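Local coordinates for protein B-agarase (Saccharophagus degradans, PDB 4BQ2) that hydrolyses beta-1,4 linkages of agarose as a family 50 glycoside hydrolase, probably working from chain ends as an exo-beta-agarase, at residues Ser83-Leu88 / Gly666-Ala671; Asn627-Gly632 / Glu652-Ala657; Glu631-Gln636 / Lys681-Ser686. All blocks are in the same frame, centred on the assembly; numbering follows the deposited sequence.

Overall arrangement
The three contacts lie in and beside the loops that follow strands 624-627 and 648-652 of the catalytic barrel. Contact 2 joins those loops; its Glu652 side chain is about 3 Å, nearest atoms, from a bound glycerol, and the Leu667 side chain of contact 1 about 4 Å from one, which may mark a pocket. Contact 1 brings the agarase CBM-like domain against the same barrel loop further on, its centre about 10 Å from that of contact 2; backbone pairs Gly656-Ile668 and Gly656-Ala670 join them. Contact 3, also about 10 Å from contact 2 between centres, shares Glu631 and Gly632 with it. The centres of contacts 1 and 3 are about 15 Å apart, bridged by Lys180, which reaches Ser83 O and Glu631 OE1.

Contact 1 (Ser83-Leu88 / Gly666-Ala671); sequences STQFYL and GLIHAA
Gln85 lays its side-chain amide flat on the imidazole of His669, the two planes only 11° apart, with NE2 over the ring centre. The same amide grips the opposing backbone at both ends. Its NE2 donates an almost straight bond to Leu667 O (3.0 Å), which lies in the amide plane, while OE1 accepts from His669 N at 2.9 Å, a donor that stands above the carbonyl plane. Glutamine suits the place because one extended chain (chi1 173°, chi2 180°) delivers a donor and an acceptor together. Beside it, Ile668 CD1 packs 3.6 Å from Tyr87 OH. The contact is an interdomain seam: strand 84-92 of the CBM-like domain meets the loop that runs from barrel strand 648-652 to helix 673-688. Two waters fill out the seam, one donating to both Ser83 OG and His669 O, the other bonded to Tyr87 OH and donating to Leu667 O. Further out, His669 is held in its stacking plane by its own NE2, which donates to Gly666 O at 2.7 Å. Ser101 on the adjoining strand 97-104 bonds Gln85 NE2 through its hydroxyl, and Asp675 of helix 673-688 takes bonds from both Ser83 OG and Ala671 N.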
loop_
_atom_site.group_PDB
_atom_site.type_symbol
_atom_site.label_atom_id
_atom_site.label_comp_id
_atom_site.label_asym_id
_atom_site.label_seq_id
_atom_site.Cartn_x
_atom_site.Cartn_y
_atom_site.Cartn_z
ATOM N N SER A 83 -10.045 19.117 -3.296
ATOM C CA SER A 83 -10.461 18.045 -4.179
ATOM C C SER A 83 -11.024 16.952 -3.291
ATOM O O SER A 83 -10.804 16.964 -2.072
ATOM C CB SER A 83 -9.294 17.499 -5.023
ATOM O OG SER A 83 -8.357 16.832 -4.215
ATOM N N THR A 84 -11.740 16.015 -3.912
ATOM C CA THR A 84 -12.446 14.946 -3.234
ATOM C C THR A 84 -12.099 13.621 -3.880
ATOM O O THR A 84 -12.231 13.475 -5.091
ATOM C CB THR A 84 -13.997 15.151 -3.386
ATOM O OG1 THR A 84 -14.353 16.444 -2.917
ATOM C CG2 THR A 84 -14.771 14.087 -2.620
ATOM N N GLN A 85 -11.664 12.647 -3.085
ATOM C CA GLN A 85 -11.479 11.292 -3.586
ATOM C C GLN A 85 -12.753 10.515 -3.217
ATOM O O GLN A 85 -13.044 10.297 -2.025
ATOM C CB GLN A 85 -10.227 10.614 -3.003
ATOM C CG GLN A 85 -10.147 9.139 -3.404
ATOM C CD GLN A 85 -8.943 8.419 -2.860
ATOM O OE1 GLN A 85 -8.150 8.991 -2.092
ATOM N NE2 GLN A 85 -8.825 7.127 -3.187
ATOM N N PHE A 86 -13.529 10.143 -4.236
ATOM C CA PHE A 86 -14.701 9.322 -4.050
ATOM C C PHE A 86 -14.349 7.845 -4.177
ATOM O O PHE A 86 -13.602 7.439 -5.111
ATOM C CB PHE A 86 -15.759 9.649 -5.134
ATOM C CG PHE A 86 -16.876 10.505 -4.653
ATOM C CD1 PHE A 86 -17.286 10.468 -3.297
ATOM C CD2 PHE A 86 -17.571 11.319 -5.542
ATOM C CE1 PHE A 86 -18.366 11.234 -2.860
ATOM C CE2 PHE A 86 -18.638 12.090 -5.115
ATOM C CZ PHE A 86 -19.026 12.064 -3.765
ATOM N N TYR A 87 -14.908 7.050 -3.264
ATOM C CA TYR A 87 -14.936 5.611 -3.394
ATOM C C TYR A 87 -16.293 5.246 -3.941
ATOM O O TYR A 87 -17.302 5.654 -3.369
ATOM C CB TYR A 87 -14.714 4.954 -2.034
ATOM C CG TYR A 87 -13.285 5.117 -1.539
ATOM C CD1 TYR A 87 -12.920 6.227 -0.800
ATOM C CD2 TYR A 87 -12.320 4.164 -1.835
ATOM C CE1 TYR A 87 -11.601 6.397 -0.336
ATOM C CE2 TYR A 87 -11.002 4.310 -1.389
ATOM C CZ TYR A 87 -10.657 5.430 -0.645
ATOM O OH TYR A 87 -9.352 5.554 -0.198
ATOM N N LEU A 88 -16.319 4.536 -5.077
ATOM C CA LEU A 88 -17.556 4.073 -5.651
ATOM C C LEU A 88 -17.626 2.571 -5.359
ATOM O O LEU A 88 -16.763 1.824 -5.817
ATOM C CB LEU A 88 -17.587 4.355 -7.167
ATOM C CG LEU A 88 -18.691 3.581 -7.899
ATOM C CD1 LEU A 88 -20.054 4.200 -7.589
ATOM C CD2 LEU A 88 -18.421 3.513 -9.422
ATOM N N GLY A 666 -2.668 5.409 -7.329
ATOM C CA GLY A 666 -2.314 4.745 -6.074
ATOM C C GLY A 666 -3.523 4.636 -5.136
ATOM O O GLY A 666 -4.659 4.739 -5.575
ATOM N N LEU A 667 -3.289 4.464 -3.834
ATOM C CA LEU A 667 -4.397 4.299 -2.866
ATOM C C LEU A 667 -5.203 5.568 -2.515
ATOM O O LEU A 667 -6.406 5.531 -2.243
ATOM C CB LEU A 667 -3.879 3.587 -1.585
ATOM C CG LEU A 667 -3.477 2.134 -1.903
ATOM C CD1 LEU A 667 -2.683 1.469 -0.788
ATOM C CD2 LEU A 667 -4.708 1.281 -2.266
ATOM N N ILE A 668 -4.531 6.702 -2.513
ATOM C CA ILE A 668 -5.150 7.956 -2.153
ATOM C C ILE A 668 -4.859 8.906 -3.304
ATOM O O ILE A 668 -3.754 8.893 -3.851
ATOM C CB ILE A 668 -4.611 8.516 -0.809
ATOM C CG1 ILE A 668 -5.019 7.596 0.371
ATOM C CG2 ILE A 668 -5.065 9.975 -0.631
ATOM C CD1 ILE A 668 -6.533 7.550 0.708
ATOM N N HIS A 669 -5.869 9.670 -3.710
ATOM C CA HIS A 669 -5.860 10.353 -5.025
ATOM C C HIS A 669 -5.926 11.878 -4.882
ATOM O O HIS A 669 -6.721 12.406 -4.086
ATOM C CB HIS A 669 -7.063 9.889 -5.893
ATOM C CG HIS A 669 -7.136 8.402 -6.131
ATOM N ND1 HIS A 669 -8.197 7.811 -6.780
ATOM C CD2 HIS A 669 -6.291 7.394 -5.797
ATOM C CE1 HIS A 669 -7.999 6.502 -6.853
ATOM N NE2 HIS A 669 -6.850 6.223 -6.257
ATOM N N ALA A 670 -5.121 12.568 -5.688
ATOM C CA ALA A 670 -5.107 14.015 -5.784
ATOM C C ALA A 670 -5.469 14.413 -7.207
ATOM O O ALA A 670 -5.419 13.576 -8.128
ATOM C CB ALA A 670 -3.720 14.558 -5.435
ATOM N N ALA A 671 -5.786 15.690 -7.380
ATOM C CA ALA A 671 -6.296 16.231 -8.656
ATOM C C ALA A 671 -5.175 16.538 -9.622
ATOM O O ALA A 671 -5.423 16.686 -10.819
ATOM C CB ALA A 671 -7.098 17.492 -8.400
HETATM O O HOH W 1 -8.877 14.172 -4.228
HETATM O O HOH W 2 -7.592 3.620 -0.654
#

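Contact 2 (Asn627-Gly632 / Glu652-Ala657); sequences NSYKEG and EFHIGA
Tyr629 reaches over to Glu652, its OH donating a short bond of 2.5 Å to OE1. It arrives on the anti side of the carboxylate and 34° out of its plane. Glu652 has CG anti to its own carbonyl carbon and an extended chain beyond, which carries the carboxylate out beneath the amide of Asn627. These two flat groups stack 19° apart, Asn627 ND2 lying 3.2 Å from Glu652 CD; the Asn627 amide N donates to Glu491, and weakly to Asn490, rather than to this carboxylate. Tyr629 also turns a ring edge onto His654 in an edge-to-face pair, CE1 standing 3.2 Å above the imidazole plane, toward its rim. With chi1 of 64° the His654 ring lies between its backbone N and carbonyl carbon, turned so that one face meets the tyrosine edge. Ser628 N bonds Glu652 O at 3.0 Å, tying together the loops after parallel strands 624-627 and 648-652. The place of Glu652, at a barrel strand end and close to Glu491, is consistent with the paired glutamates of clan GH-A glycosidases. With Arg603 on OE2, and Tyr629 and a glycerol, probably from the crystallisation liquor, on OE1, both carboxylate oxygens are engaged, which restricts rotation.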
loop_
_atom_site.group_PDB
_atom_site.type_symbol
_atom_site.label_atom_id
_atom_site.label_comp_id
_atom_site.label_asym_id
_atom_site.label_seq_id
_atom_site.Cartn_x
_atom_site.Cartn_y
_atom_site.Cartn_z
ATOM N N ASN A 627 0.683 1.093 8.826
ATOM C CA ASN A 627 0.643 1.654 7.451
ATOM C C ASN A 627 -0.785 2.205 7.292
ATOM O O ASN A 627 -1.729 1.459 7.492
ATOM C CB ASN A 627 0.859 0.528 6.424
ATOM C CG ASN A 627 2.258 -0.041 6.482
ATOM O OD1 ASN A 627 3.131 0.542 7.127
ATOM N ND2 ASN A 627 2.474 -1.189 5.851
ATOM N N SER A 628 -0.940 3.479 6.946
ATOM C CA SER A 628 -2.271 4.076 6.906
ATOM C C SER A 628 -2.415 4.954 5.670
ATOM O O SER A 628 -1.963 6.123 5.635
ATOM C CB SER A 628 -2.592 4.858 8.207
ATOM O OG SER A 628 -3.960 5.321 8.215
ATOM N N TYR A 629 -3.011 4.370 4.636
ATOM C CA TYR A 629 -3.222 5.087 3.404
ATOM C C TYR A 629 -4.582 5.772 3.451
ATOM O O TYR A 629 -5.581 5.231 2.993
ATOM C CB TYR A 629 -3.146 4.111 2.241
ATOM C CG TYR A 629 -1.751 3.527 1.991
ATOM C CD1 TYR A 629 -0.810 4.239 1.252
ATOM C CD2 TYR A 629 -1.429 2.252 2.408
ATOM C CE1 TYR A 629 0.449 3.705 0.989
ATOM C CE2 TYR A 629 -0.163 1.710 2.163
ATOM C CZ TYR A 629 0.760 2.444 1.431
ATOM O OH TYR A 629 2.019 1.901 1.141
ATOM N N LYS A 630 -4.578 6.988 3.964
ATOM C CA LYS A 630 -5.774 7.798 4.152
ATOM C C LYS A 630 -5.292 9.225 3.912
ATOM O O LYS A 630 -4.102 9.447 3.647
ATOM C CB LYS A 630 -6.287 7.676 5.620
ATOM C CG LYS A 630 -6.548 6.258 6.113
ATOM C CD LYS A 630 -7.736 5.587 5.400
ATOM C CE LYS A 630 -7.803 4.133 5.835
ATOM N NZ LYS A 630 -8.421 3.222 4.837
ATOM N N GLU A 631 -6.198 10.186 3.980
ATOM C CA GLU A 631 -5.831 11.611 3.896
ATOM C C GLU A 631 -5.186 12.206 5.155
ATOM O O GLU A 631 -4.563 13.275 5.120
ATOM C CB GLU A 631 -7.043 12.427 3.405
ATOM C CG GLU A 631 -7.334 12.031 1.935
ATOM C CD GLU A 631 -8.546 12.732 1.296
ATOM O OE1 GLU A 631 -8.902 13.856 1.717
ATOM O OE2 GLU A 631 -9.104 12.167 0.315
ATOM N N GLY A 632 -5.339 11.494 6.258
ATOM C CA GLY A 632 -4.629 11.824 7.487
ATOM C C GLY A 632 -5.031 10.857 8.566
ATOM O O GLY A 632 -5.488 9.719 8.291
ATOM N N GLU A 652 4.001 3.637 6.193
ATOM C CA GLU A 652 3.578 3.918 4.793
ATOM C C GLU A 652 2.376 4.847 4.739
ATOM O O GLU A 652 1.420 4.672 5.499
ATOM C CB GLU A 652 3.180 2.619 4.081
ATOM C CG GLU A 652 4.304 1.609 4.043
ATOM C CD GLU A 652 3.940 0.295 3.395
ATOM O OE1 GLU A 652 2.866 0.171 2.739
ATOM O OE2 GLU A 652 4.754 -0.614 3.555
ATOM N N PHE A 653 2.452 5.820 3.830
ATOM C CA PHE A 653 1.292 6.540 3.292
ATOM C C PHE A 653 1.727 7.032 1.916
ATOM O O PHE A 653 2.928 7.004 1.579
ATOM C CB PHE A 653 0.852 7.723 4.170
ATOM C CG PHE A 653 1.793 8.924 4.148
ATOM C CD1 PHE A 653 3.014 8.885 4.824
ATOM C CD2 PHE A 653 1.414 10.120 3.509
ATOM C CE1 PHE A 653 3.869 10.001 4.823
ATOM C CE2 PHE A 653 2.253 11.243 3.519
ATOM C CZ PHE A 653 3.485 11.179 4.165
ATOM N N HIS A 654 0.761 7.481 1.138
ATOM C CA HIS A 654 1.056 8.131 -0.144
ATOM C C HIS A 654 -0.151 8.843 -0.730
ATOM O O HIS A 654 -1.265 8.607 -0.280
ATOM C CB HIS A 654 1.762 7.218 -1.177
ATOM C CG HIS A 654 0.980 6.018 -1.666
ATOM N ND1 HIS A 654 -0.364 6.043 -2.031
ATOM C CD2 HIS A 654 1.403 4.764 -1.926
ATOM C CE1 HIS A 654 -0.733 4.846 -2.448
ATOM N NE2 HIS A 654 0.317 4.047 -2.383
ATOM N N ILE A 655 0.085 9.727 -1.704
ATOM C CA ILE A 655 -0.997 10.317 -2.528
ATOM C C ILE A 655 -0.455 10.388 -3.955
ATOM O O ILE A 655 0.690 10.787 -4.158
ATOM C CB ILE A 655 -1.335 11.757 -2.057
ATOM C CG1 ILE A 655 -1.793 11.749 -0.594
ATOM C CG2 ILE A 655 -2.432 12.381 -2.925
ATOM C CD1 ILE A 655 -0.740 12.257 0.389
ATOM N N GLY A 656 -1.239 9.946 -4.935
ATOM C CA GLY A 656 -0.814 10.044 -6.352
ATOM C C GLY A 656 -1.776 10.848 -7.209
ATOM O O GLY A 656 -2.857 11.276 -6.753
ATOM N N ALA A 657 -1.398 11.047 -8.471
ATOM C CA ALA A 657 -2.239 11.824 -9.400
ATOM C C ALA A 657 -2.090 11.190 -10.780
ATOM O O ALA A 657 -1.253 10.297 -10.967
ATOM C CB ALA A 657 -1.786 13.289 -9.421
HETATM O O HOH W 3 -1.918 8.187 2.406
#

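Contact 3 (Glu631-Gln636 / Lys681-Ser686); sequences EGLPKQ and KDYMQS
The ring of Tyr683 has Gly632 CA and Leu633 CD2 on one side of its plane, both approaching obliquely, and the stacked ring of Phe653 on the other. Gly632 CA is 3.6 Å from Tyr683 CD2, and Leu633 CD2 4.2 Å from Tyr683 CZ, so a backbone carbon and a methyl share the work of covering the phenol. At the far end of the ring the hydroxyl is hydrogen-bonded to Ser628 O. Helix 673-688, which follows barrel strand 648-652, thus packs on the loop leading out of the neighbouring strand 624-627. The closest polar link is Leu633 N to Ser686 OG, 2.8 Å with an angle of 153°. Serine fits because its OG, anti to the backbone N (chi1 -167°), is turned to the loop amide, and the side chain is short enough for Leu633 CB to sit 3.3 Å from that oxygen. The backbones close to 4.3 Å between Gly632 CA and Tyr683 CA, where a side chain on the glycine would crowd Ser686 CB. Glu631 O receives a CA-H...O contact from Tyr683. The hydroxyls of Ser686 and Tyr683 thus serve one backbone amide and one backbone carbonyl of the same loop, fixing its course by two polar bonds.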
loop_
_atom_site.group_PDB
_atom_site.type_symbol
_atom_site.label_atom_id
_atom_site.label_comp_id
_atom_site.label_asym_id
_atom_site.label_seq_id
_atom_site.Cartn_x
_atom_site.Cartn_y
_atom_site.Cartn_z
ATOM N N GLU A 631 -6.198 10.186 3.980
ATOM C CA GLU A 631 -5.831 11.611 3.896
ATOM C C GLU A 631 -5.186 12.206 5.155
ATOM O O GLU A 631 -4.563 13.275 5.120
ATOM C CB GLU A 631 -7.043 12.427 3.405
ATOM C CG GLU A 631 -7.334 12.031 1.935
ATOM C CD GLU A 631 -8.546 12.732 1.296
ATOM O OE1 GLU A 631 -8.902 13.856 1.717
ATOM O OE2 GLU A 631 -9.104 12.167 0.315
ATOM N N GLY A 632 -5.339 11.494 6.258
ATOM C CA GLY A 632 -4.629 11.824 7.487
ATOM C C GLY A 632 -5.031 10.857 8.566
ATOM O O GLY A 632 -5.488 9.719 8.291
ATOM N N LEU A 633 -4.831 11.299 9.801
ATOM C CA LEU A 633 -5.090 10.487 10.972
ATOM C C LEU A 633 -6.302 11.054 11.716
ATOM O O LEU A 633 -6.147 11.932 12.567
ATOM C CB LEU A 633 -3.838 10.447 11.873
ATOM C CG LEU A 633 -2.516 9.992 11.262
ATOM C CD1 LEU A 633 -1.504 9.846 12.425
ATOM C CD2 LEU A 633 -2.626 8.685 10.448
ATOM N N PRO A 634 -7.517 10.547 11.398
ATOM C CA PRO A 634 -8.733 11.133 12.004
ATOM C C PRO A 634 -8.799 10.821 13.501
ATOM O O PRO A 634 -8.384 9.717 13.938
ATOM C CB PRO A 634 -9.886 10.419 11.274
ATOM C CG PRO A 634 -9.255 9.778 10.053
ATOM C CD PRO A 634 -7.839 9.446 10.472
ATOM N N LYS A 635 -9.323 11.779 14.269
ATOM C CA LYS A 635 -9.492 11.620 15.742
ATOM C C LYS A 635 -10.085 10.272 16.156
ATOM O O LYS A 635 -9.488 9.555 16.952
ATOM C CB LYS A 635 -10.352 12.759 16.327
ATOM C CG LYS A 635 -10.393 12.783 17.851
ATOM C CD LYS A 635 -11.277 13.936 18.345
ATOM C CE LYS A 635 -11.557 13.834 19.843
ATOM N NZ LYS A 635 -11.721 15.185 20.455
ATOM N N GLN A 636 -11.255 9.932 15.613
ATOM C CA GLN A 636 -12.006 8.767 16.071
ATOM C C GLN A 636 -11.286 7.472 15.779
ATOM O O GLN A 636 -11.292 6.545 16.597
ATOM C CB GLN A 636 -13.417 8.725 15.465
ATOM C CG GLN A 636 -14.329 9.855 15.948
ATOM C CD GLN A 636 -14.565 9.818 17.454
ATOM O OE1 GLN A 636 -14.442 10.837 18.139
ATOM N NE2 GLN A 636 -14.880 8.635 17.980
ATOM N N LYS A 681 1.115 17.656 2.760
ATOM C CA LYS A 681 1.193 18.574 3.883
ATOM C C LYS A 681 0.083 18.364 4.922
ATOM O O LYS A 681 0.334 18.420 6.139
ATOM C CB LYS A 681 1.250 20.015 3.376
ATOM C CG LYS A 681 2.600 20.337 2.714
ATOM C CD LYS A 681 2.732 21.802 2.342
ATOM C CE LYS A 681 1.730 22.229 1.280
ATOM N NZ LYS A 681 2.206 23.510 0.737
ATOM N N ASP A 682 -1.121 18.067 4.444
ATOM C CA ASP A 682 -2.248 17.782 5.339
ATOM C C ASP A 682 -2.046 16.496 6.110
ATOM O O ASP A 682 -2.295 16.448 7.326
ATOM C CB ASP A 682 -3.576 17.638 4.584
ATOM C CG ASP A 682 -4.119 18.966 4.019
ATOM O OD1 ASP A 682 -3.690 20.087 4.372
ATOM O OD2 ASP A 682 -5.009 18.855 3.166
ATOM N N TYR A 683 -1.618 15.444 5.406
ATOM C CA TYR A 683 -1.333 14.206 6.074
ATOM C C TYR A 683 -0.273 14.375 7.162
ATOM O O TYR A 683 -0.467 13.943 8.303
ATOM C CB TYR A 683 -0.854 13.131 5.079
ATOM C CG TYR A 683 -0.805 11.750 5.670
ATOM C CD1 TYR A 683 0.278 11.334 6.495
ATOM C CD2 TYR A 683 -1.807 10.836 5.399
ATOM C CE1 TYR A 683 0.309 10.045 7.045
ATOM C CE2 TYR A 683 -1.764 9.561 5.920
ATOM C CZ TYR A 683 -0.706 9.175 6.764
ATOM O OH TYR A 683 -0.657 7.877 7.274
ATOM N N MET A 684 0.884 14.922 6.790
ATOM C CA MET A 684 1.956 15.126 7.764
ATOM C C MET A 684 1.567 16.041 8.939
ATOM O O MET A 684 2.006 15.805 10.076
ATOM C CB MET A 684 3.221 15.629 7.070
ATOM C CG MET A 684 3.936 14.546 6.250
ATOM S SD MET A 684 4.356 13.028 7.141
ATOM C CE MET A 684 5.475 13.684 8.390
ATOM N N GLN A 685 0.741 17.058 8.691
ATOM C CA GLN A 685 0.231 17.894 9.795
ATOM C C GLN A 685 -0.507 17.050 10.797
ATOM O O GLN A 685 -0.393 17.267 12.012
ATOM C CB GLN A 685 -0.710 19.025 9.331
ATOM C CG GLN A 685 -0.996 20.078 10.426
ATOM C CD GLN A 685 0.278 20.779 10.873
ATOM O OE1 GLN A 685 1.079 21.176 10.044
ATOM N NE2 GLN A 685 0.505 20.870 12.171
ATOM N N SER A 686 -1.295 16.106 10.285
ATOM C CA SER A 686 -2.059 15.198 11.115
ATOM C C SER A 686 -1.136 14.318 11.991
ATOM O O SER A 686 -1.437 14.043 13.177
ATOM C CB SER A 686 -2.930 14.314 10.200
ATOM O OG SER A 686 -3.902 13.637 10.943
#